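Local coordinates for protein epoxide hydrolase (Aspergillus niger, PDB 3G0I) that probably hydrolyses epoxides to vicinal diols, with the alpha/beta-hydrolase fold of its enzyme family, at residues L211-M216 and P344-P349; L280-K285 and G370-A375; L67-W72 and P288-L293; S36-P41 and S267-L272. All coordinates share one frame; numbering follows the deposited sequence. Where two conformers were deposited one is given.

Overall arrangement
The worked example shows how a chain can be knitted together by overlapping closures. From the N terminus, contact 4 opens at 36-41 and contact 3 at 67-72. Contact 1 opens at 211-216, before contact 4 closes at 267-272. Contact 2 then starts at 280-285, contact 3 closes at 288-293, and contacts 1 and 2 close at 344-349 and 370-375. No closure nests inside another: every pair crosses except 4 and 2, which run in series along helix 268-281. Contacts 1 and 2 touch directly and both reach the bound amide; 3 and 4 touch as well, and join the N-terminal helices to helices 289-301 and 268-281.

Contact 1: residues L211-M216 and P344-P349; sequences LNLCAM and PKDLCP. With VPR (2-propylpentanamide), chain C.
L213 and D346 meet at about a right angle, the leucine methyl CD1 lying 4.0 Å from D346 OD2. A fully extended first torsion (chi1 179°) swings the isobutyl end of L213 toward the facing loop, where CD1 also comes within 4.2 Å of C348 CB. Both methyls of L213 lie 3.7 Å from C5A of 2-propylpentanamide, which L347 CD1 touches as well. A little further along, A215 CB rests 4.2 Å from C348 SG.

The polar half is bridged by water. One molecule lies 2.6 Å from D346 OD2 and also meets N212 OD1, though more acceptors surround it than it has protons to give; N212 ND2 is held by Q187. A second water accepts from C214 N and donates to C348 O. Backbone N212 O and D346 OD2, both acceptors, approach to 3.2 Å without a bond. D346 OD1 is gripped twice: by L347 N at 2.7 Å, on the anti side and 26° out of the carboxylate plane, and by ND1 of H372. The latter bond is consistent with the Asp-His-Asp triad of epoxide hydrolases, D190 being the predicted nucleophile.

The two loops follow neighbouring strands, 206-211 and 337-342, with L213 packed on S193 of helix 191-202, and L347 and C348 on F242 and M239 of helix 230-245.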
loop_
_atom_site.group_PDB
_atom_site.type_symbol
_atom_site.label_atom_id
_atom_site.label_comp_id
_atom_site.label_asym_id
_atom_site.label_seq_id
_atom_site.Cartn_x
_atom_site.Cartn_y
_atom_site.Cartn_z
ATOM N N LEU A 211 7.504 -27.974 -5.249
ATOM C CA LEU A 211 7.341 -26.528 -5.158
ATOM C C LEU A 211 8.061 -25.792 -6.287
ATOM O O LEU A 211 9.084 -26.253 -6.801
ATOM C CB LEU A 211 7.843 -25.997 -3.808
ATOM C CG LEU A 211 7.282 -26.601 -2.503
ATOM C CD1 LEU A 211 7.913 -25.930 -1.294
ATOM C CD2 LEU A 211 5.748 -26.505 -2.439
ATOM N N ASN A 212 7.525 -24.636 -6.661
ATOM C CA ASN A 212 8.256 -23.715 -7.514
ATOM C C ASN A 212 8.501 -22.364 -6.817
ATOM O O ASN A 212 8.775 -21.355 -7.469
ATOM C CB ASN A 212 7.583 -23.568 -8.892
ATOM C CG ASN A 212 6.208 -22.925 -8.812
ATOM O OD1 ASN A 212 6.043 -21.736 -9.129
ATOM N ND2 ASN A 212 5.214 -23.700 -8.401
ATOM N N LEU A 213 8.415 -22.367 -5.486
ATOM C CA LEU A 213 8.818 -21.223 -4.659
ATOM C C LEU A 213 9.367 -21.721 -3.320
ATOM O O LEU A 213 8.753 -22.568 -2.683
ATOM C CB LEU A 213 7.645 -20.258 -4.397
ATOM C CG LEU A 213 7.952 -19.028 -3.518
ATOM C CD1 LEU A 213 8.910 -18.061 -4.224
ATOM C CD2 LEU A 213 6.679 -18.298 -3.099
ATOM N N CYS A 214 10.519 -21.198 -2.908
ATOM C CA CYS A 214 11.066 -21.511 -1.588
ATOM C C CYS A 214 11.599 -20.242 -0.943
ATOM O O CYS A 214 12.808 -20.038 -0.877
ATOM C CB CYS A 214 12.168 -22.577 -1.678
ATOM S SG CYS A 214 12.708 -23.232 -0.059
ATOM N N ALA A 215 10.689 -19.392 -0.471
ATOM C CA ALA A 215 11.056 -18.105 0.120
ATOM C C ALA A 215 11.776 -18.321 1.453
ATOM O O ALA A 215 11.185 -18.851 2.389
ATOM C CB ALA A 215 9.812 -17.231 0.303
ATOM N N MET A 216 13.050 -17.930 1.527
ATOM C CA MET A 216 13.866 -18.205 2.723
ATOM C C MET A 216 15.050 -17.271 2.952
ATOM O O MET A 216 15.555 -16.646 2.023
ATOM C CB MET A 216 14.372 -19.657 2.713
ATOM C CG MET A 216 15.354 -19.982 1.592
ATOM S SD MET A 216 15.879 -21.697 1.627
ATOM C CE MET A 216 16.754 -21.740 3.196
ATOM N N PRO A 344 14.015 -18.583 -13.045
ATOM C CA PRO A 344 14.913 -17.511 -12.577
ATOM C C PRO A 344 14.258 -16.157 -12.276
ATOM O O PRO A 344 14.796 -15.390 -11.471
ATOM C CB PRO A 344 15.903 -17.353 -13.744
ATOM C CG PRO A 344 15.148 -17.831 -14.941
ATOM C CD PRO A 344 14.314 -18.972 -14.438
ATOM N N LYS A 345 13.132 -15.861 -12.919
ATOM C CA LYS A 345 12.475 -14.557 -12.744
ATOM C C LYS A 345 11.344 -14.553 -11.711
ATOM O O LYS A 345 10.686 -13.531 -11.496
ATOM C CB LYS A 345 12.064 -13.950 -14.096
ATOM C CG LYS A 345 13.290 -13.687 -14.981
ATOM C CD LYS A 345 13.034 -12.642 -16.052
ATOM C CE LYS A 345 14.314 -12.407 -16.863
ATOM N NZ LYS A 345 14.049 -11.696 -18.144
ATOM N N ASP A 346 11.148 -15.686 -11.040
ATOM C CA ASP A 346 10.354 -15.676 -9.826
ATOM C C ASP A 346 11.118 -14.793 -8.831
ATOM O O ASP A 346 12.301 -14.474 -9.048
ATOM C CB ASP A 346 10.112 -17.091 -9.280
ATOM C CG ASP A 346 8.847 -17.182 -8.412
ATOM O OD1 ASP A 346 8.337 -16.134 -7.968
ATOM O OD2 ASP A 346 8.343 -18.298 -8.190
ATOM N N LEU A 347 10.453 -14.391 -7.754
ATOM C CA LEU A 347 10.924 -13.252 -6.954
ATOM C C LEU A 347 11.953 -13.556 -5.875
ATOM O O LEU A 347 12.646 -12.644 -5.410
ATOM C CB LEU A 347 9.730 -12.511 -6.354
ATOM C CG LEU A 347 8.870 -12.045 -7.526
ATOM C CD1 LEU A 347 7.405 -12.206 -7.202
ATOM C CD2 LEU A 347 9.250 -10.629 -7.943
ATOM N N CYS A 348 12.060 -14.829 -5.492
ATOM C CA CYS A 348 12.972 -15.251 -4.432
ATOM C C CYS A 348 13.902 -16.368 -4.924
ATOM O O CYS A 348 13.851 -17.493 -4.408
ATOM C CB CYS A 348 12.170 -15.700 -3.202
ATOM S SG CYS A 348 11.127 -14.378 -2.551
ATOM N N PRO A 349 14.768 -16.057 -5.915
ATOM C CA PRO A 349 15.599 -17.100 -6.517
ATOM C C PRO A 349 16.749 -17.507 -5.595
ATOM O O PRO A 349 17.858 -16.991 -5.714
ATOM C CB PRO A 349 16.125 -16.456 -7.809
ATOM C CG PRO A 349 15.924 -14.988 -7.661
ATOM C CD PRO A 349 15.051 -14.720 -6.468
HETATM C C5 VPR C . 3.192 -15.656 -0.089
HETATM C C4 VPR C . 3.688 -14.269 -0.394
HETATM C C3 VPR C . 4.479 -14.381 -1.686
HETATM C C2 VPR C . 4.435 -13.108 -2.530
HETATM C C3A VPR C . 5.281 -13.233 -3.794
HETATM C C4A VPR C . 6.712 -13.664 -3.485
HETATM C C5A VPR C . 7.074 -14.808 -4.398
HETATM C C1 VPR C . 3.024 -12.734 -2.889
HETATM N N VPR C . 2.323 -13.482 -3.616
HETATM O O VPR C . 2.539 -11.603 -2.417
HETATM O O HOH W 1 8.236 -19.891 -10.297
HETATM O O HOH W 2 12.015 -19.723 -4.620
#

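Contact 2: residues L280-K285 and G370-A375; sequences LQWVDK and GGHFAA. With VPR (2-propylpentanamide), chain C.
W282 directs the edge of its six-membered ring at the face of H372 in a T-shaped pair, centroids 5.0 Å apart and planes at 64°. The two side chains run alongside each other in the same direction, and CE3 of W282 stands 3.6 Å above the imidazole plane, nearer its rim than its middle. The trans chi1 of H372 (167°) carries the imidazole to the ligand: ND1, itself held by D346, is 3.8 Å from C5A of 2-propylpentanamide, while W282 CH2 approaches the amide carbon C1.

F373 backs this pair. Its ring has H372 CD2 over the centre of one face, while its CE1 meets W282 CB at 3.9 Å and its CD1 meets V283 CG1 at 3.7 Å.

Two hydrogen bonds then fix the backbones against each other. H372 N donates to W282 O over 2.8 Å, and G370 N donates to the anti lone pair of D284 OD1, also at 2.8 Å and almost straight (175°). Between these bonds the missing side chain of G371 lets the two chains come close together.

Further out, one carboxylate gathers both loops: E377 OE2 accepts from D284 N and G371 N, and OE1 from F373 N. Y249 meets the W282 ring and Y279 stacks on F373, while K345 pairs with D284 OD2.

H372, the predicted proton donor, sits on a loop between the last strand, 359-366, and a following helix, the usual place of the catalytic histidine in alpha/beta hydrolases.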
loop_
_atom_site.group_PDB
_atom_site.type_symbol
_atom_site.label_atom_id
_atom_site.label_comp_id
_atom_site.label_asym_id
_atom_site.label_seq_id
_atom_site.Cartn_x
_atom_site.Cartn_y
_atom_site.Cartn_z
ATOM N N LEU A 280 2.598 -7.504 -14.456
ATOM C CA LEU A 280 3.641 -6.877 -15.279
ATOM C C LEU A 280 5.075 -7.147 -14.797
ATOM O O LEU A 280 5.966 -7.458 -15.609
ATOM C CB LEU A 280 3.402 -5.363 -15.362
ATOM C CG LEU A 280 2.167 -4.873 -16.119
ATOM C CD1 LEU A 280 2.019 -3.361 -15.965
ATOM C CD2 LEU A 280 2.246 -5.266 -17.601
ATOM N N GLN A 281 5.300 -7.019 -13.491
ATOM C CA GLN A 281 6.652 -7.094 -12.921
ATOM C C GLN A 281 7.101 -8.511 -12.568
ATOM O O GLN A 281 8.297 -8.772 -12.504
ATOM C CB GLN A 281 6.788 -6.208 -11.671
ATOM C CG GLN A 281 6.493 -4.733 -11.896
ATOM C CD GLN A 281 6.827 -3.842 -10.686
ATOM O OE1 GLN A 281 6.939 -4.311 -9.536
ATOM N NE2 GLN A 281 6.987 -2.544 -10.952
ATOM N N TRP A 282 6.158 -9.423 -12.355
ATOM C CA TRP A 282 6.500 -10.756 -11.822
ATOM C C TRP A 282 6.742 -11.851 -12.854
ATOM O O TRP A 282 7.171 -12.951 -12.509
ATOM C CB TRP A 282 5.447 -11.226 -10.824
ATOM C CG TRP A 282 5.399 -10.436 -9.546
ATOM C CD1 TRP A 282 6.199 -9.372 -9.185
ATOM C CD2 TRP A 282 4.538 -10.687 -8.430
ATOM N NE1 TRP A 282 5.863 -8.944 -7.917
ATOM C CE2 TRP A 282 4.850 -9.731 -7.435
ATOM C CE3 TRP A 282 3.515 -11.618 -8.184
ATOM C CZ2 TRP A 282 4.175 -9.679 -6.212
ATOM C CZ3 TRP A 282 2.850 -11.570 -6.965
ATOM C CH2 TRP A 282 3.184 -10.603 -5.995
ATOM N N VAL A 283 6.467 -11.550 -14.116
ATOM C CA VAL A 283 6.662 -12.515 -15.204
ATOM C C VAL A 283 8.031 -12.358 -15.882
ATOM O O VAL A 283 8.718 -11.355 -15.683
ATOM C CB VAL A 283 5.571 -12.371 -16.285
ATOM C CG1 VAL A 283 4.189 -12.733 -15.728
ATOM C CG2 VAL A 283 5.589 -10.965 -16.885
ATOM N N ASP A 284 8.405 -13.358 -16.683
ATOM C CA ASP A 284 9.556 -13.245 -17.579
ATOM C C ASP A 284 9.134 -12.539 -18.870
ATOM O O ASP A 284 9.454 -11.364 -19.071
ATOM C CB ASP A 284 10.167 -14.622 -17.854
ATOM C CG ASP A 284 11.416 -14.560 -18.737
ATOM O OD1 ASP A 284 12.010 -15.639 -18.948
ATOM O OD2 ASP A 284 11.810 -13.458 -19.203
ATOM N N LYS A 285 8.391 -13.228 -19.727
ATOM C CA LYS A 285 7.834 -12.581 -20.922
ATOM C C LYS A 285 6.476 -11.963 -20.586
ATOM O O LYS A 285 5.700 -12.564 -19.829
ATOM C CB LYS A 285 7.677 -13.567 -22.081
ATOM C CG LYS A 285 8.866 -14.493 -22.314
ATOM C CD LYS A 285 10.117 -13.765 -22.812
ATOM C CE LYS A 285 11.395 -14.596 -22.560
ATOM N NZ LYS A 285 11.200 -16.095 -22.665
ATOM N N GLY A 370 11.346 -18.063 -17.655
ATOM C CA GLY A 370 10.116 -18.141 -16.877
ATOM C C GLY A 370 10.215 -17.354 -15.582
ATOM O O GLY A 370 11.266 -17.336 -14.931
ATOM N N GLY A 371 9.108 -16.710 -15.214
ATOM C CA GLY A 371 9.031 -15.944 -13.979
ATOM C C GLY A 371 8.136 -16.587 -12.934
ATOM O O GLY A 371 8.088 -17.815 -12.807
ATOM N N HIS A 372 7.409 -15.744 -12.209
ATOM C CA HIS A 372 6.690 -16.163 -11.005
ATOM C C HIS A 372 5.468 -17.048 -11.290
ATOM O O HIS A 372 5.190 -18.006 -10.549
ATOM C CB HIS A 372 6.310 -14.929 -10.175
ATOM C CG HIS A 372 5.309 -15.211 -9.101
ATOM N ND1 HIS A 372 5.670 -15.644 -7.844
ATOM C CD2 HIS A 372 3.955 -15.146 -9.107
ATOM C CE1 HIS A 372 4.580 -15.818 -7.116
ATOM N NE2 HIS A 372 3.527 -15.528 -7.861
ATOM N N PHE A 373 4.748 -16.740 -12.363
ATOM C CA PHE A 373 3.535 -17.471 -12.685
ATOM C C PHE A 373 3.878 -18.677 -13.535
ATOM O O PHE A 373 3.494 -18.750 -14.698
ATOM C CB PHE A 373 2.529 -16.565 -13.396
ATOM C CG PHE A 373 2.033 -15.419 -12.550
ATOM C CD1 PHE A 373 2.618 -14.154 -12.658
ATOM C CD2 PHE A 373 0.966 -15.601 -11.663
ATOM C CE1 PHE A 373 2.167 -13.093 -11.888
ATOM C CE2 PHE A 373 0.511 -14.550 -10.873
ATOM C CZ PHE A 373 1.102 -13.284 -10.988
ATOM N N ALA A 374 4.588 -19.633 -12.939
ATOM C CA ALA A 374 5.178 -20.755 -13.691
ATOM C C ALA A 374 4.155 -21.492 -14.542
ATOM O O ALA A 374 4.393 -21.737 -15.727
ATOM C CB ALA A 374 5.893 -21.733 -12.749
ATOM N N ALA A 375 3.014 -21.834 -13.934
ATOM C CA ALA A 375 1.958 -22.578 -14.629
ATOM C C ALA A 375 1.402 -21.823 -15.843
ATOM O O ALA A 375 1.080 -22.440 -16.852
ATOM C CB ALA A 375 0.841 -22.989 -13.658
HETATM C C5 VPR C . 3.192 -15.656 -0.089
HETATM C C4 VPR C . 3.688 -14.269 -0.394
HETATM C C3 VPR C . 4.479 -14.381 -1.686
HETATM C C2 VPR C . 4.435 -13.108 -2.530
HETATM C C3A VPR C . 5.281 -13.233 -3.794
HETATM C C4A VPR C . 6.712 -13.664 -3.485
HETATM C C5A VPR C . 7.074 -14.808 -4.398
HETATM C C1 VPR C . 3.024 -12.734 -2.889
HETATM N N VPR C . 2.323 -13.482 -3.616
HETATM O O VPR C . 2.539 -11.603 -2.417
#

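Contact 3: residues L67-W72 and P288-L293; sequences LSEFDW and PSETIL
F70 packs against E290 and L293 in a surface contact where the chain leaving helix 56-68 passes the first turn of helix 289-301. The apolar part is small: F70 CD1 lies 3.9 Å from L293 CB, and the two side chains slide past one another in opposite directions. A chi1 of 175° extends the F70 ring away from its own backbone N and over to the helix. There CD1 also comes within 3.5 Å of E290 OE1, the carboxylate plane being turned 37° from that of the ring.

At the outer margin two like charges meet. E69 reaches across with an extended chain, E290 bends at its second torsion, and E69 OE1 ends 3.0 Å from E290 OE2, the carboxylates twisted 76° apart. As two acceptors of like charge they form no salt bridge, and such closeness would probably raise the proton affinity of at least one of them.

Beyond F70 the chain turns into helix 72-79, whose N-cap D71 binds R73 N through OD2. F70 meets W66 edge-to-face and touches E294 and S297, while L293 packs on M62 and W66 of helix 56-68 and on L272 of helix 268-281.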
loop_
_atom_site.group_PDB
_atom_site.type_symbol
_atom_site.label_atom_id
_atom_site.label_comp_id
_atom_site.label_asym_id
_atom_site.label_seq_id
_atom_site.Cartn_x
_atom_site.Cartn_y
_atom_site.Cartn_z
ATOM N N LEU A 67 -13.132 -1.266 -21.537
ATOM C CA LEU A 67 -14.420 -0.715 -21.983
ATOM C C LEU A 67 -14.837 -1.192 -23.365
ATOM O O LEU A 67 -16.018 -1.426 -23.611
ATOM C CB LEU A 67 -14.362 0.813 -21.997
ATOM C CG LEU A 67 -14.458 1.598 -20.696
ATOM C CD1 LEU A 67 -14.140 3.061 -20.972
ATOM C CD2 LEU A 67 -15.837 1.472 -20.080
ATOM N N SER A 68 -13.862 -1.365 -24.253
ATOM C CA SER A 68 -14.129 -1.533 -25.672
ATOM C C SER A 68 -13.770 -2.889 -26.272
ATOM O O SER A 68 -14.459 -3.369 -27.171
ATOM C CB SER A 68 -13.427 -0.411 -26.440
ATOM O OG SER A 68 -13.784 0.845 -25.872
ATOM N N GLU A 69 -12.693 -3.502 -25.799
ATOM C CA GLU A 69 -12.194 -4.739 -26.405
ATOM C C GLU A 69 -12.545 -5.962 -25.563
ATOM O O GLU A 69 -12.726 -7.058 -26.092
ATOM C CB GLU A 69 -10.680 -4.655 -26.609
ATOM C CG GLU A 69 -10.057 -5.853 -27.318
ATOM C CD GLU A 69 -8.540 -5.842 -27.265
ATOM O OE1 GLU A 69 -7.966 -6.125 -26.182
ATOM O OE2 GLU A 69 -7.923 -5.560 -28.322
ATOM N N PHE A 70 -12.653 -5.767 -24.252
ATOM C CA PHE A 70 -12.832 -6.881 -23.336
ATOM C C PHE A 70 -14.234 -7.510 -23.393
ATOM O O PHE A 70 -15.252 -6.810 -23.379
ATOM C CB PHE A 70 -12.490 -6.435 -21.912
ATOM C CG PHE A 70 -12.757 -7.479 -20.868
ATOM C CD1 PHE A 70 -11.820 -8.459 -20.596
ATOM C CD2 PHE A 70 -13.952 -7.478 -20.156
ATOM C CE1 PHE A 70 -12.060 -9.428 -19.631
ATOM C CE2 PHE A 70 -14.196 -8.445 -19.187
ATOM C CZ PHE A 70 -13.243 -9.416 -18.927
ATOM N N ASP A 71 -14.262 -8.837 -23.418
ATOM C CA ASP A 71 -15.499 -9.609 -23.337
ATOM C C ASP A 71 -15.324 -10.731 -22.318
ATOM O O ASP A 71 -14.472 -11.618 -22.481
ATOM C CB ASP A 71 -15.852 -10.193 -24.710
ATOM C CG ASP A 71 -17.288 -10.726 -24.790
ATOM O OD1 ASP A 71 -17.693 -11.104 -25.910
ATOM O OD2 ASP A 71 -18.009 -10.773 -23.769
ATOM N N TRP A 72 -16.129 -10.664 -21.261
ATOM C CA TRP A 72 -16.158 -11.689 -20.217
ATOM C C TRP A 72 -16.582 -13.065 -20.734
ATOM O O TRP A 72 -16.035 -14.081 -20.309
ATOM C CB TRP A 72 -17.109 -11.258 -19.097
ATOM C CG TRP A 72 -17.254 -12.274 -18.017
ATOM C CD1 TRP A 72 -18.329 -13.073 -17.786
ATOM C CD2 TRP A 72 -16.273 -12.618 -17.027
ATOM N NE1 TRP A 72 -18.087 -13.892 -16.705
ATOM C CE2 TRP A 72 -16.834 -13.629 -16.218
ATOM C CE3 TRP A 72 -14.973 -12.164 -16.744
ATOM C CZ2 TRP A 72 -16.139 -14.206 -15.142
ATOM C CZ3 TRP A 72 -14.283 -12.740 -15.671
ATOM C CH2 TRP A 72 -14.872 -13.746 -14.886
ATOM N N PRO A 288 -0.292 -11.500 -22.326
ATOM C CA PRO A 288 -1.250 -10.737 -23.126
ATOM C C PRO A 288 -2.034 -9.786 -22.226
ATOM O O PRO A 288 -2.340 -10.140 -21.080
ATOM C CB PRO A 288 -2.194 -11.814 -23.675
ATOM C CG PRO A 288 -1.402 -13.081 -23.631
ATOM C CD PRO A 288 -0.500 -12.959 -22.450
ATOM N N SER A 289 -2.335 -8.590 -22.734
ATOM C CA SER A 289 -3.101 -7.601 -21.977
ATOM C C SER A 289 -4.482 -8.117 -21.551
ATOM O O SER A 289 -4.911 -7.873 -20.426
ATOM C CB SER A 289 -3.225 -6.291 -22.755
ATOM O OG SER A 289 -2.008 -5.568 -22.648
ATOM N N GLU A 290 -5.143 -8.857 -22.441
ATOM C CA GLU A 290 -6.439 -9.469 -22.144
ATOM C C GLU A 290 -6.418 -10.477 -21.000
ATOM O O GLU A 290 -7.389 -10.591 -20.259
ATOM C CB GLU A 290 -7.027 -10.110 -23.402
ATOM C CG GLU A 290 -7.673 -9.077 -24.321
ATOM C CD GLU A 290 -8.979 -8.530 -23.761
ATOM O OE1 GLU A 290 -9.856 -9.354 -23.391
ATOM O OE2 GLU A 290 -9.130 -7.287 -23.712
ATOM N N THR A 291 -5.316 -11.200 -20.852
ATOM C CA THR A 291 -5.163 -12.133 -19.737
ATOM C C THR A 291 -5.205 -11.389 -18.397
ATOM O O THR A 291 -5.885 -11.824 -17.466
ATOM C CB THR A 291 -3.879 -12.949 -19.874
ATOM O OG1 THR A 291 -3.963 -13.739 -21.059
ATOM C CG2 THR A 291 -3.670 -13.861 -18.672
ATOM N N ILE A 292 -4.497 -10.260 -18.317
ATOM C CA ILE A 292 -4.491 -9.424 -17.117
ATOM C C ILE A 292 -5.903 -8.925 -16.807
ATOM O O ILE A 292 -6.352 -9.029 -15.670
ATOM C CB ILE A 292 -3.490 -8.233 -17.222
ATOM C CG1 ILE A 292 -2.053 -8.760 -17.367
ATOM C CG2 ILE A 292 -3.642 -7.288 -16.013
ATOM C CD1 ILE A 292 -0.966 -7.699 -17.470
ATOM N N LEU A 293 -6.600 -8.420 -17.827
ATOM C CA LEU A 293 -7.985 -7.964 -17.680
ATOM C C LEU A 293 -8.928 -9.071 -17.225
ATOM O O LEU A 293 -9.800 -8.837 -16.388
ATOM C CB LEU A 293 -8.506 -7.335 -18.980
ATOM C CG LEU A 293 -7.990 -5.948 -19.384
ATOM C CD1 LEU A 293 -8.698 -5.476 -20.666
ATOM C CD2 LEU A 293 -8.169 -4.937 -18.243
#

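Contact 4: residues S36-P41 and S267-L272; sequences SKIAPP and SPIALL
S36 and I269 form the close-fitting half of this contact, with S36 CB 3.6 Å from I269 CG1. The isoleucine divides its branches: CG1, placed beside the backbone N by a chi1 of -72°, faces S36, whereas CG2 is turned to K37 and I38. S36 CB also lies 3.8 Å from S267 OG, so the serine rests against the very start of helix 268-281. The hydroxyl of S36 accompanies this packing rather than bonding across it. The serine was deposited in two conformers; in the one given, OG is hydrogen-bonded to V33 O, and its 3.0 Å approach to I269 CG1 is equally tied to that conformer and doubtful.

The fit slackens as the loop runs on. K37 O stands 4.4 Å from I269 CG2, and I38 CD1 reaches the same methyl at 4.5 Å, a bare touch; I38 packs also on L59 of helix 56-68. K37 itself starts away from the helix, its side chain exposed. This margin adjoins the dimer interface: K37 and A39 pack on S265 of the second subunit.

S267 is the N-cap of helix 268-281: its OG accepts from I269 N over 3.1 Å. The second subunit reaches this helix start too, its S266 packing on S267. Next to it, P268 packs on L29, L32 and V33 of helix 23-35. The arrangement is thus a serine-capped helix start, seated where the N-terminal helix 23-35 ends and its chain turns off as loop.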
loop_
_atom_site.group_PDB
_atom_site.type_symbol
_atom_site.label_atom_id
_atom_site.label_comp_id
_atom_site.label_asym_id
_atom_site.label_seq_id
_atom_site.Cartn_x
_atom_site.Cartn_y
_atom_site.Cartn_z
ATOM N N SER A 36 -14.566 5.760 -13.431
ATOM C CA SER A 36 -13.253 5.866 -12.801
ATOM C C SER A 36 -12.384 6.933 -13.454
ATOM O O SER A 36 -12.447 7.161 -14.665
ATOM C CB SER A 36 -12.530 4.525 -12.860
ATOM O OG SER A 36 -12.015 4.302 -14.156
ATOM N N LYS A 37 -11.568 7.582 -12.635
ATOM C CA LYS A 37 -10.660 8.601 -13.125
ATOM C C LYS A 37 -9.224 8.090 -13.073
ATOM O O LYS A 37 -8.906 7.185 -12.307
ATOM C CB LYS A 37 -10.839 9.884 -12.300
ATOM C CG LYS A 37 -12.228 10.539 -12.439
ATOM C CD LYS A 37 -12.329 11.313 -13.780
ATOM C CE LYS A 37 -13.537 12.262 -13.819
ATOM N NZ LYS A 37 -13.521 13.176 -15.026
ATOM N N ILE A 38 -8.381 8.653 -13.931
ATOM C CA ILE A 38 -6.956 8.348 -13.992
ATOM C C ILE A 38 -6.220 9.451 -13.217
ATOM O O ILE A 38 -6.635 10.608 -13.247
ATOM C CB ILE A 38 -6.485 8.288 -15.480
ATOM C CG1 ILE A 38 -7.228 7.183 -16.251
ATOM C CG2 ILE A 38 -4.986 8.082 -15.614
ATOM C CD1 ILE A 38 -7.058 5.772 -15.699
ATOM N N ALA A 39 -5.162 9.091 -12.494
ATOM C CA ALA A 39 -4.306 10.096 -11.878
ATOM C C ALA A 39 -3.830 11.105 -12.931
ATOM O O ALA A 39 -3.685 10.746 -14.098
ATOM C CB ALA A 39 -3.106 9.436 -11.207
ATOM N N PRO A 40 -3.568 12.363 -12.514
ATOM C CA PRO A 40 -2.877 13.258 -13.430
ATOM C C PRO A 40 -1.472 12.690 -13.671
ATOM O O PRO A 40 -0.942 11.969 -12.810
ATOM C CB PRO A 40 -2.801 14.583 -12.649
ATOM C CG PRO A 40 -2.858 14.144 -11.174
ATOM C CD PRO A 40 -3.825 12.991 -11.203
ATOM N N PRO A 41 -0.876 12.984 -14.836
ATOM C CA PRO A 41 0.501 12.533 -15.064
ATOM C C PRO A 41 1.444 13.109 -14.024
ATOM O O PRO A 41 1.272 14.250 -13.590
ATOM C CB PRO A 41 0.838 13.095 -16.454
ATOM C CG PRO A 41 -0.512 13.313 -17.111
ATOM C CD PRO A 41 -1.427 13.713 -15.990
ATOM N N SER A 267 -13.275 0.593 -6.760
ATOM C CA SER A 267 -13.203 0.826 -8.195
ATOM C C SER A 267 -12.460 -0.315 -8.879
ATOM O O SER A 267 -11.460 -0.790 -8.355
ATOM C CB SER A 267 -12.470 2.142 -8.469
ATOM O OG SER A 267 -12.098 2.236 -9.832
ATOM N N PRO A 268 -12.944 -0.763 -10.055
ATOM C CA PRO A 268 -12.218 -1.812 -10.784
ATOM C C PRO A 268 -10.843 -1.357 -11.277
ATOM O O PRO A 268 -9.956 -2.183 -11.479
ATOM C CB PRO A 268 -13.155 -2.159 -11.953
ATOM C CG PRO A 268 -14.077 -0.974 -12.074
ATOM C CD PRO A 268 -14.188 -0.355 -10.737
ATOM N N ILE A 269 -10.678 -0.046 -11.440
ATOM C CA ILE A 269 -9.419 0.550 -11.873
ATOM C C ILE A 269 -8.393 0.571 -10.727
ATOM O O ILE A 269 -7.206 0.362 -10.954
ATOM C CB ILE A 269 -9.671 1.958 -12.505
ATOM C CG1 ILE A 269 -10.354 1.815 -13.892
ATOM C CG2 ILE A 269 -8.389 2.800 -12.597
ATOM C CD1 ILE A 269 -9.496 1.152 -15.017
ATOM N N ALA A 270 -8.850 0.807 -9.496
ATOM C CA ALA A 270 -7.984 0.596 -8.316
ATOM C C ALA A 270 -7.400 -0.822 -8.316
ATOM O O ALA A 270 -6.176 -1.005 -8.208
ATOM C CB ALA A 270 -8.745 0.853 -7.033
ATOM N N LEU A 271 -8.277 -1.819 -8.457
ATOM C CA LEU A 271 -7.879 -3.232 -8.461
ATOM C C LEU A 271 -6.899 -3.551 -9.592
ATOM O O LEU A 271 -5.871 -4.210 -9.378
ATOM C CB LEU A 271 -9.119 -4.139 -8.552
ATOM C CG LEU A 271 -8.917 -5.660 -8.348
ATOM C CD1 LEU A 271 -8.433 -5.972 -6.920
ATOM C CD2 LEU A 271 -10.180 -6.424 -8.656
ATOM N N LEU A 272 -7.210 -3.058 -10.792
ATOM C CA LEU A 272 -6.349 -3.265 -11.957
ATOM C C LEU A 272 -4.942 -2.716 -11.716
ATOM O O LEU A 272 -3.951 -3.396 -12.014
ATOM C CB LEU A 272 -6.966 -2.624 -13.216
ATOM C CG LEU A 272 -6.144 -2.668 -14.520
ATOM C CD1 LEU A 272 -5.849 -4.090 -14.984
ATOM C CD2 LEU A 272 -6.830 -1.864 -15.651
#